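Local structure of ribokinase, putative (Burkholderia thailandensis, 3B1N) at residues Gly145-Gly148 / Met149-Thr153; Gln76-Leu79 / Asp80-Ala84; Ile53-Ala56 / Leu57-Gly61. The protein probably phosphorylates nucleosides with ATP as phosphate donor, and is caught here with ADP and the nucleoside analogue mizoribine. All coordinates share one frame; numbering follows the deposited sequence.

Overall arrangement
Three helices of a pfkB-family kinase are sampled, and each brings a side chain near the bound mizoribine. Contact 1 (145-153) lies apart from the others: its centre is about 25 Å from that of contact 2 and about 23 Å from that of contact 3. Contacts 2 (76-84) and 3 (53-61) are neighbours, with centres about 15 Å apart, and touch where Arg-81 NH2 packs 3.5 Å from Tyr-55 CE1. In contact 1 the side chain of Met-149 is about 6 Å from the bound mizoribine. The side chains of Tyr-78 and Ile-53 are each about 7 Å from it. Contact 3 is also near the nucleotide, with the side chain of Ile-53 about 9 Å from ADP.

Contact 1: residues Gly145-Gly148 / Met149-Thr153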
ATOM      1  N   GLY B 145      19.045   6.010  -1.388  1.00 13.70           N
ATOM      2  CA  GLY B 145      19.681   5.664  -0.113  1.00 14.48           C
ATOM      3  C   GLY B 145      20.125   6.909   0.622  1.00 14.83           C
ATOM      4  O   GLY B 145      20.601   7.884   0.017  1.00 14.41           O
ATOM      5  N   PHE B 146      19.899   6.930   1.934  1.00 16.45           N
ATOM      6  CA  PHE B 146      20.092   8.155   2.688  1.00 17.12           C
ATOM      7  C   PHE B 146      21.522   8.667   2.599  1.00 17.21           C
ATOM      8  O   PHE B 146      21.770   9.845   2.315  1.00 17.55           O
ATOM      9  CB  PHE B 146      19.698   7.959   4.170  1.00 17.60           C
ATOM     10  CG  PHE B 146      19.945   9.199   5.019  1.00 19.23           C
ATOM     11  CD1 PHE B 146      19.240  10.391   4.787  1.00 21.08           C
ATOM     12  CD2 PHE B 146      20.902   9.180   6.028  1.00 22.32           C
ATOM     13  CE1 PHE B 146      19.453  11.553   5.566  1.00 23.03           C
ATOM     14  CE2 PHE B 146      21.152  10.352   6.805  1.00 26.05           C
ATOM     15  CZ  PHE B 146      20.431  11.537   6.564  1.00 24.31           C
ATOM     16  N   GLN B 147      22.490   7.775   2.794  1.00 18.32           N
ATOM     17  CA  GLN B 147      23.874   8.211   2.724  1.00 18.06           C
ATOM     18  C   GLN B 147      24.184   8.800   1.331  1.00 18.12           C
ATOM     19  O   GLN B 147      24.890   9.817   1.213  1.00 18.71           O
ATOM     20  CB  GLN B 147      24.829   7.059   3.111  1.00 19.32           C
ATOM     21  CG  GLN B 147      26.299   7.392   3.063  1.00 22.12           C
ATOM     22  CD  GLN B 147      27.201   6.234   3.477  1.00 23.82           C
ATOM     23  OE1 GLN B 147      26.730   5.177   3.897  1.00 24.97           O
ATOM     24  NE2 GLN B 147      28.508   6.431   3.340  1.00 25.51           N
ATOM     25  N   GLY B 148      23.660   8.162   0.272  1.00 16.11           N
ATOM     26  CA  GLY B 148      23.813   8.686  -1.068  1.00 16.33           C
ATOM     27  C   GLY B 148      23.221  10.070  -1.213  1.00 15.05           C
ATOM     28  O   GLY B 148      23.869  10.925  -1.786  1.00 14.92           O
ATOM     29  N   MET B 149      22.011  10.298  -0.687  1.00 14.79           N
ATOM     30  CA  MET B 149      21.359  11.592  -0.858  1.00 14.65           C
ATOM     31  C   MET B 149      22.226  12.683  -0.244  1.00 15.01           C
ATOM     32  O   MET B 149      22.459  13.717  -0.841  1.00 14.19           O
ATOM     33  CB  MET B 149      19.988  11.604  -0.194  1.00 13.78           C
ATOM     34  CG  MET B 149      19.012  10.660  -0.839  1.00 15.48           C
ATOM     35  SD  MET B 149      17.375  10.810  -0.105  1.00 15.19           S
ATOM     36  CE  MET B 149      16.801  12.394  -0.526  1.00 17.86           C
ATOM     37  N   VAL B 150      22.675  12.446   0.979  1.00 16.30           N
ATOM     38  CA  VAL B 150      23.451  13.451   1.689  1.00 16.43           C
ATOM     39  C   VAL B 150      24.810  13.697   1.020  1.00 16.97           C
ATOM     40  O   VAL B 150      25.197  14.844   0.787  1.00 16.73           O
ATOM     41  CB  VAL B 150      23.660  12.998   3.176  1.00 17.35           C
ATOM     42  CG1 VAL B 150      24.618  13.962   3.877  1.00 17.77           C
ATOM     43  CG2 VAL B 150      22.324  12.963   3.925  1.00 18.37           C
ATOM     44  N   GLN B 151      25.490  12.610   0.646  1.00 15.85           N
ATOM     45  CA  GLN B 151      26.765  12.654  -0.046  0.50 16.22           C
ATOM     46  C   GLN B 151      26.669  13.420  -1.363  1.00 16.70           C
ATOM     47  O   GLN B 151      27.508  14.213  -1.707  1.00 16.71           O
ATOM     48  CB  GLN B 151      27.200  11.221  -0.355  0.50 15.79           C
ATOM     49  CG  GLN B 151      28.595  11.068  -0.852  0.50 15.68           C
ATOM     50  CD  GLN B 151      28.864   9.624  -1.215  0.50 14.41           C
ATOM     51  OE1 GLN B 151      29.278   8.820  -0.365  0.50 17.03           O
ATOM     52  NE2 GLN B 151      28.535   9.260  -2.442  0.50  7.26           N
ATOM     53  N   HIS B 152      25.626  13.120  -2.133  1.00 16.69           N
ATOM     54  CA  HIS B 152      25.496  13.790  -3.436  1.00 15.88           C
ATOM     55  C   HIS B 152      25.326  15.293  -3.264  1.00 16.13           C
ATOM     56  O   HIS B 152      25.877  16.086  -4.049  1.00 18.14           O
ATOM     57  CB  HIS B 152      24.306  13.229  -4.240  1.00 15.54           C
ATOM     58  CG  HIS B 152      24.451  11.802  -4.637  1.00 17.04           C
ATOM     59  ND1 HIS B 152      25.669  11.172  -4.823  1.00 18.44           N
ATOM     60  CD2 HIS B 152      23.500  10.886  -4.942  1.00 17.48           C
ATOM     61  CE1 HIS B 152      25.451   9.910  -5.169  1.00 22.39           C
ATOM     62  NE2 HIS B 152      24.140   9.718  -5.247  1.00 19.11           N
ATOM     63  N   THR B 153      24.545  15.686  -2.260  1.00 15.78           N
ATOM     64  CA  THR B 153      24.346  17.108  -2.009  1.00 16.13           C
ATOM     65  C   THR B 153      25.638  17.811  -1.628  1.00 17.99           C
ATOM     66  O   THR B 153      25.905  18.905  -2.141  1.00 16.19           O
ATOM     67  CB  THR B 153      23.238  17.424  -1.016  1.00 17.81           C
ATOM     68  OG1 THR B 153      23.581  16.978   0.286  1.00 21.61           O
ATOM     69  CG2 THR B 153      21.984  16.722  -1.457  1.00 14.24           C
TER
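Gly-148 O receives the backbone N of His-152 at 2.8 Å, and the imidazole of the same histidine lies over this oxygen. Because His-152 keeps CG beside its own backbone N (chi1 -65°), the ring folds back along the helix, with Gly-148 O 3.0 Å above its plane and nearer the rim, close to CG. One turn earlier, Gly-145 occupies the N-cap position and its carbonyl accepts Met-149 N at 2.9 Å; Met-149 CG rests against the same oxygen. Helix 146-158, whose first turns these are, is the crossover of a beta-alpha-beta unit between the parallel strands 138-141 and 163-165 of the main sheet. On one flank of the helix, Phe-146 and Val-150 meet in a CH-pi contact. A trans chi1 of 177° swings the Phe-146 ring along the helix toward Val-150, whose methyl CG2 then lies over one ring face, 25° off the normal and closest to CZ at 3.5 Å. The ring also meets Phe-174 edge to face. Gln-151 extends from the helix, and in the conformer given its NE2 is bonded to His-126 O. Thr-153 is buried against Val-141 of one flanking strand and Phe-163 and Phe-165 of the other. There its hydroxyl turns back onto the helix: OG1 donates to Val-150 O at 2.7 Å, giving a buried polar group a partner within its own turn.

Contact 2: residues Gln76-Leu79 / Asp80-Ala84; sequences QPYL and DRMDA
Gln-76 has its CG roughly trans to the backbone N (chi1 -157°) and then bends at chi2, while Asp-80 holds CG beside its backbone N (chi1 -71°); these torsions bring amide and carboxylate within bonding distance, one helical turn apart. They form an i to i+4 side-chain bridge in the first turns of helix 76-85, the crossover of a beta-alpha-beta unit between strands 64-71 and 88-95. Gln-76 NE2 donates an almost straight bond of 2.9 Å to Asp-80 OD1. The bond leaves within the amide plane but reaches OD1 from above the carboxylate, 42° out of its plane. The same two residues are joined through the main chain by Asp-80 N and Gln-76 O at 2.8 Å. On the buried side, Met-82 CG lies at the edge of the Tyr-78 ring, 4.2 Å from CD2. Tyr-78 OH is bonded to Gly-47 O and Gln-290 NE2, and Arg-81 NH2 reaches Gln-290 OE1. Met-82 CG also rests 3.3 Å from Tyr-78 O, the oxygen that accepts Met-82 N.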
ATOM      1  N   GLN B  76      18.956  -6.511 -15.825  1.00 11.82           N
ATOM      2  CA  GLN B  76      19.091  -6.499 -17.303  1.00 11.51           C
ATOM      3  C   GLN B  76      17.950  -5.832 -18.069  1.00 11.94           C
ATOM      4  O   GLN B  76      18.253  -5.054 -19.003  1.00 11.96           O
ATOM      5  CB  GLN B  76      19.338  -7.925 -17.852  1.00 12.57           C
ATOM      6  CG  GLN B  76      20.031  -7.911 -19.267  1.00 14.80           C
ATOM      7  CD  GLN B  76      21.424  -7.289 -19.219  1.00 17.11           C
ATOM      8  OE1 GLN B  76      22.287  -7.765 -18.454  1.00 20.63           O
ATOM      9  NE2 GLN B  76      21.675  -6.260 -20.031  1.00 20.06           N
ATOM     10  N   PRO B  77      16.693  -6.056 -17.677  1.00 11.83           N
ATOM     11  CA  PRO B  77      15.635  -5.361 -18.438  1.00 11.69           C
ATOM     12  C   PRO B  77      15.774  -3.850 -18.392  1.00 12.09           C
ATOM     13  O   PRO B  77      15.477  -3.160 -19.391  1.00 11.80           O
ATOM     14  CB  PRO B  77      14.338  -5.836 -17.765  1.00 12.93           C
ATOM     15  CG  PRO B  77      14.726  -7.254 -17.322  1.00 13.84           C
ATOM     16  CD  PRO B  77      16.129  -7.092 -16.782  1.00 13.17           C
ATOM     17  N   TYR B  78      16.186  -3.304 -17.261  1.00 10.84           N
ATOM     18  CA  TYR B  78      16.374  -1.855 -17.152  1.00  9.97           C
ATOM     19  C   TYR B  78      17.574  -1.391 -17.954  1.00 11.39           C
ATOM     20  O   TYR B  78      17.470  -0.345 -18.605  1.00 11.02           O
ATOM     21  CB  TYR B  78      16.493  -1.423 -15.665  1.00 10.93           C
ATOM     22  CG  TYR B  78      15.691  -0.173 -15.326  1.00  9.08           C
ATOM     23  CD1 TYR B  78      14.918  -0.100 -14.151  1.00 10.42           C
ATOM     24  CD2 TYR B  78      15.804   0.982 -16.100  1.00 11.79           C
ATOM     25  CE1 TYR B  78      14.208   1.041 -13.818  1.00 10.60           C
ATOM     26  CE2 TYR B  78      15.097   2.128 -15.777  1.00 10.82           C
ATOM     27  CZ  TYR B  78      14.297   2.152 -14.625  1.00  9.44           C
ATOM     28  OH  TYR B  78      13.622   3.304 -14.321  1.00  8.70           O
ATOM     29  N   LEU B  79      18.687  -2.150 -17.917  1.00 11.22           N
ATOM     30  CA  LEU B  79      19.863  -1.785 -18.715  1.00 11.25           C
ATOM     31  C   LEU B  79      19.468  -1.791 -20.174  1.00 11.34           C
ATOM     32  O   LEU B  79      19.849  -0.823 -20.905  1.00 12.73           O
ATOM     33  CB  LEU B  79      21.036  -2.731 -18.489  1.00 12.63           C
ATOM     34  CG  LEU B  79      21.481  -2.766 -17.020  1.00 13.67           C
ATOM     35  CD1 LEU B  79      22.584  -3.781 -16.905  1.00 14.92           C
ATOM     36  CD2 LEU B  79      21.954  -1.387 -16.499  1.00 16.86           C
ATOM     37  N   ASP B  80      18.710  -2.817 -20.592  1.00 11.44           N
ATOM     38  CA  ASP B  80      18.354  -2.919 -22.043  1.00 11.35           C
ATOM     39  C   ASP B  80      17.424  -1.782 -22.430  1.00 12.73           C
ATOM     40  O   ASP B  80      17.536  -1.231 -23.521  1.00 13.29           O
ATOM     41  CB  ASP B  80      17.710  -4.281 -22.281  1.00 13.18           C
ATOM     42  CG  ASP B  80      18.708  -5.417 -22.180  1.00 12.09           C
ATOM     43  OD1 ASP B  80      19.928  -5.178 -22.069  1.00 15.83           O
ATOM     44  OD2 ASP B  80      18.218  -6.553 -22.262  1.00 18.04           O
ATOM     45  N   ARG B  81      16.539  -1.395 -21.529  1.00 11.73           N
ATOM     46  CA  ARG B  81      15.637  -0.284 -21.797  1.00 12.46           C
ATOM     47  C   ARG B  81      16.417   1.030 -21.945  1.00 13.24           C
ATOM     48  O   ARG B  81      16.123   1.840 -22.828  1.00 14.56           O
ATOM     49  CB  ARG B  81      14.643  -0.169 -20.656  1.00 13.29           C
ATOM     50  CG  ARG B  81      13.815   1.106 -20.688  1.00 16.21           C
ATOM     51  CD  ARG B  81      12.897   1.119 -19.495  1.00 15.14           C
ATOM     52  NE  ARG B  81      12.050   2.334 -19.453  1.00 16.87           N
ATOM     53  CZ  ARG B  81      10.974   2.478 -20.208  1.00 18.56           C
ATOM     54  NH1 ARG B  81      10.670   1.518 -21.062  1.00 18.11           N
ATOM     55  NH2 ARG B  81      10.216   3.569 -20.132  1.00 18.40           N
ATOM     56  N   MET B  82      17.436   1.239 -21.110  1.00 13.58           N
ATOM     57  CA  MET B  82      18.210   2.458 -21.184  1.00 14.47           C
ATOM     58  C   MET B  82      18.883   2.507 -22.537  1.00 14.86           C
ATOM     59  O   MET B  82      18.867   3.564 -23.190  1.00 14.75           O
ATOM     60  CB  MET B  82      19.242   2.466 -20.073  1.00 14.51           C
ATOM     61  CG  MET B  82      18.571   2.768 -18.765  1.00 14.48           C
ATOM     62  SD  MET B  82      19.767   2.749 -17.425  1.00 16.75           S
ATOM     63  CE  MET B  82      20.785   4.138 -17.857  1.00 18.85           C
ATOM     64  N   ASP B  83      19.414   1.376 -22.990  1.00 15.18           N
ATOM     65  CA  ASP B  83      20.065   1.309 -24.300  1.00 16.55           C
ATOM     66  C   ASP B  83      19.073   1.650 -25.420  1.00 16.85           C
ATOM     67  O   ASP B  83      19.441   2.443 -26.313  1.00 19.02           O
ATOM     68  CB  ASP B  83      20.646  -0.075 -24.576  1.00 15.86           C
ATOM     69  CG  ASP B  83      21.864  -0.399 -23.744  1.00 21.51           C
ATOM     70  OD1 ASP B  83      22.256  -1.590 -23.774  1.00 20.19           O
ATOM     71  OD2 ASP B  83      22.465   0.497 -23.089  1.00 19.83           O
ATOM     72  N   ALA B  84      17.865   1.090 -25.364  1.00 16.53           N
ATOM     73  CA  ALA B  84      16.818   1.322 -26.378  1.00 16.81           C
ATOM     74  C   ALA B  84      16.429   2.790 -26.430  1.00 17.59           C
ATOM     75  O   ALA B  84      16.129   3.336 -27.510  1.00 18.37           O
ATOM     76  CB  ALA B  84      15.595   0.467 -26.069  1.00 17.28           C
TER

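Contact 3: residues Ile53-Ala56 / Leu57-Gly61; sequences IAYA and LNLLG
The last turns of helix 49-59 end in a Schellman motif, and in the turn before that end Tyr-55 and Leu-59 pack against each other. Leu-59 sets its CG over one face of the tyrosine ring, and its methyls reach past the rim: CD1 approaches CE2 at 3.6 Å, while CD2 lies 4.0 Å from OH. With chi1 of Tyr-55 at 178°, the ring points along the helix toward the leucine. The phenol OH is bonded to Tyr-292 O, fixing the far end of the ring against the loop that also touches Leu-59. Tyr-55 O is held by two donors: Leu-59 N at 2.9 Å and a water at 3.1 Å. The water in turn accepts from Asn-58 ND2 at 2.8 Å, so it closes a bridge from the carbonyl to the asparagine amide. Asn-58 ND2 also bonds Leu-85 O, tying this turn to the end of helix 76-85. Ala-56 and Leu-60 face helix 269-284, and Leu-57 faces helix 251-264. Leu-60 N to Ala-56 O, 3.2 Å and bent to 140° at the hydrogen, is an ordinary i to i+4 helix bond. The helix follows Gly-47 and Gly-48 and carries Cys-49 and Asn-52, all in the mizoribine pocket, as in the glycine-containing signature of pfkB kinases. At its other end Gly-61, with a positive phi of 86°, sends its N back to Asn-58 O at 3.0 Å, as is characteristic of a Schellman C-cap.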
ATOM      1  N   ILE B  53      12.787  10.676 -13.806  1.00  9.03           N
ATOM      2  CA  ILE B  53      13.153  12.049 -14.146  1.00  7.63           C
ATOM      3  C   ILE B  53      13.979  12.024 -15.412  1.00  8.46           C
ATOM      4  O   ILE B  53      13.765  12.874 -16.284  1.00  9.15           O
ATOM      5  CB  ILE B  53      13.918  12.717 -12.967  1.00  8.09           C
ATOM      6  CG1 ILE B  53      12.985  12.940 -11.772  1.00  9.12           C
ATOM      7  CG2 ILE B  53      14.570  14.065 -13.444  1.00  8.30           C
ATOM      8  CD1 ILE B  53      13.749  13.218 -10.483  1.00 11.58           C
ATOM      9  N   ALA B  54      14.920  11.075 -15.503  1.00  8.62           N
ATOM     10  CA  ALA B  54      15.715  10.978 -16.735  1.00  8.55           C
ATOM     11  C   ALA B  54      14.840  10.658 -17.922  1.00  8.80           C
ATOM     12  O   ALA B  54      15.097  11.144 -19.028  1.00  9.72           O
ATOM     13  CB  ALA B  54      16.811   9.942 -16.589  1.00  9.78           C
ATOM     14  N   TYR B  55      13.820   9.806 -17.753  1.00  9.66           N
ATOM     15  CA  TYR B  55      12.952   9.441 -18.887  1.00  8.59           C
ATOM     16  C   TYR B  55      12.276  10.725 -19.426  1.00  9.15           C
ATOM     17  O   TYR B  55      12.206  10.906 -20.651  1.00  8.51           O
ATOM     18  CB  TYR B  55      11.917   8.401 -18.418  1.00  9.26           C
ATOM     19  CG  TYR B  55      10.948   7.993 -19.502  1.00  9.79           C
ATOM     20  CD1 TYR B  55      11.328   7.079 -20.480  1.00 11.19           C
ATOM     21  CD2 TYR B  55       9.687   8.544 -19.540  1.00 10.87           C
ATOM     22  CE1 TYR B  55      10.458   6.739 -21.517  1.00 10.87           C
ATOM     23  CE2 TYR B  55       8.791   8.175 -20.566  1.00 10.69           C
ATOM     24  CZ  TYR B  55       9.191   7.302 -21.524  1.00 11.62           C
ATOM     25  OH  TYR B  55       8.346   6.920 -22.565  1.00 13.55           O
ATOM     26  N   ALA B  56      11.773  11.561 -18.530  1.00  7.62           N
ATOM     27  CA  ALA B  56      11.139  12.823 -18.919  1.00  7.78           C
ATOM     28  C   ALA B  56      12.117  13.755 -19.631  1.00  9.18           C
ATOM     29  O   ALA B  56      11.787  14.285 -20.700  1.00  9.28           O
ATOM     30  CB  ALA B  56      10.513  13.511 -17.726  1.00  7.62           C
ATOM     31  N   LEU B  57      13.322  13.870 -19.094  1.00  8.72           N
ATOM     32  CA  LEU B  57      14.315  14.771 -19.705  1.00 10.51           C
ATOM     33  C   LEU B  57      14.665  14.225 -21.094  1.00 11.96           C
ATOM     34  O   LEU B  57      14.798  15.015 -22.060  1.00 11.71           O
ATOM     35  CB  LEU B  57      15.493  14.934 -18.763  1.00 11.08           C
ATOM     36  CG  LEU B  57      16.560  15.887 -19.297  1.00 14.26           C
ATOM     37  CD1 LEU B  57      15.898  17.255 -19.545  1.00 14.14           C
ATOM     38  CD2 LEU B  57      17.592  16.007 -18.186  1.00 14.33           C
ATOM     39  N   ASN B  58      14.766  12.901 -21.238  1.00 11.20           N
ATOM     40  CA  ASN B  58      15.074  12.245 -22.510  1.00 12.79           C
ATOM     41  C   ASN B  58      13.972  12.436 -23.543  1.00 13.00           C
ATOM     42  O   ASN B  58      14.242  12.660 -24.761  1.00 14.86           O
ATOM     43  CB  ASN B  58      15.370  10.754 -22.251  1.00 14.31           C
ATOM     44  CG  ASN B  58      15.996  10.068 -23.433  1.00 14.03           C
ATOM     45  OD1 ASN B  58      17.081  10.480 -23.885  1.00 17.18           O
ATOM     46  ND2 ASN B  58      15.329   9.057 -23.954  1.00 18.85           N
ATOM     47  N   LEU B  59      12.707  12.381 -23.117  1.00 11.26           N
ATOM     48  CA  LEU B  59      11.599  12.658 -24.050  1.00 11.07           C
ATOM     49  C   LEU B  59      11.723  14.065 -24.617  1.00 12.31           C
ATOM     50  O   LEU B  59      11.305  14.302 -25.763  1.00 13.92           O
ATOM     51  CB  LEU B  59      10.254  12.603 -23.313  1.00 11.18           C
ATOM     52  CG  LEU B  59       9.699  11.232 -22.967  1.00 11.79           C
ATOM     53  CD1 LEU B  59       8.440  11.451 -22.116  1.00 10.13           C
ATOM     54  CD2 LEU B  59       9.378  10.392 -24.219  1.00 13.34           C
ATOM     55  N   LEU B  60      12.247  14.985 -23.833  1.00 11.43           N
ATOM     56  CA  LEU B  60      12.336  16.408 -24.270  1.00 11.46           C
ATOM     57  C   LEU B  60      13.577  16.629 -25.168  1.00 14.30           C
ATOM     58  O   LEU B  60      13.754  17.725 -25.727  1.00 15.38           O
ATOM     59  CB  LEU B  60      12.341  17.342 -23.090  1.00 10.95           C
ATOM     60  CG  LEU B  60      10.979  17.424 -22.352  1.00 10.19           C
ATOM     61  CD1 LEU B  60      11.116  17.981 -20.962  1.00  9.60           C
ATOM     62  CD2 LEU B  60      10.021  18.311 -23.251  1.00 11.34           C
ATOM     63  N   GLY B  61      14.384  15.587 -25.324  1.00 15.41           N
ATOM     64  CA  GLY B  61      15.634  15.700 -26.114  1.00 18.17           C
ATOM     65  C   GLY B  61      16.819  16.203 -25.302  1.00 20.00           C
ATOM     66  O   GLY B  61      17.836  16.629 -25.887  1.00 21.09           O
TER
HETATM   67  O   HOH W   1      12.705   8.828 -22.915  1.00 22.71           O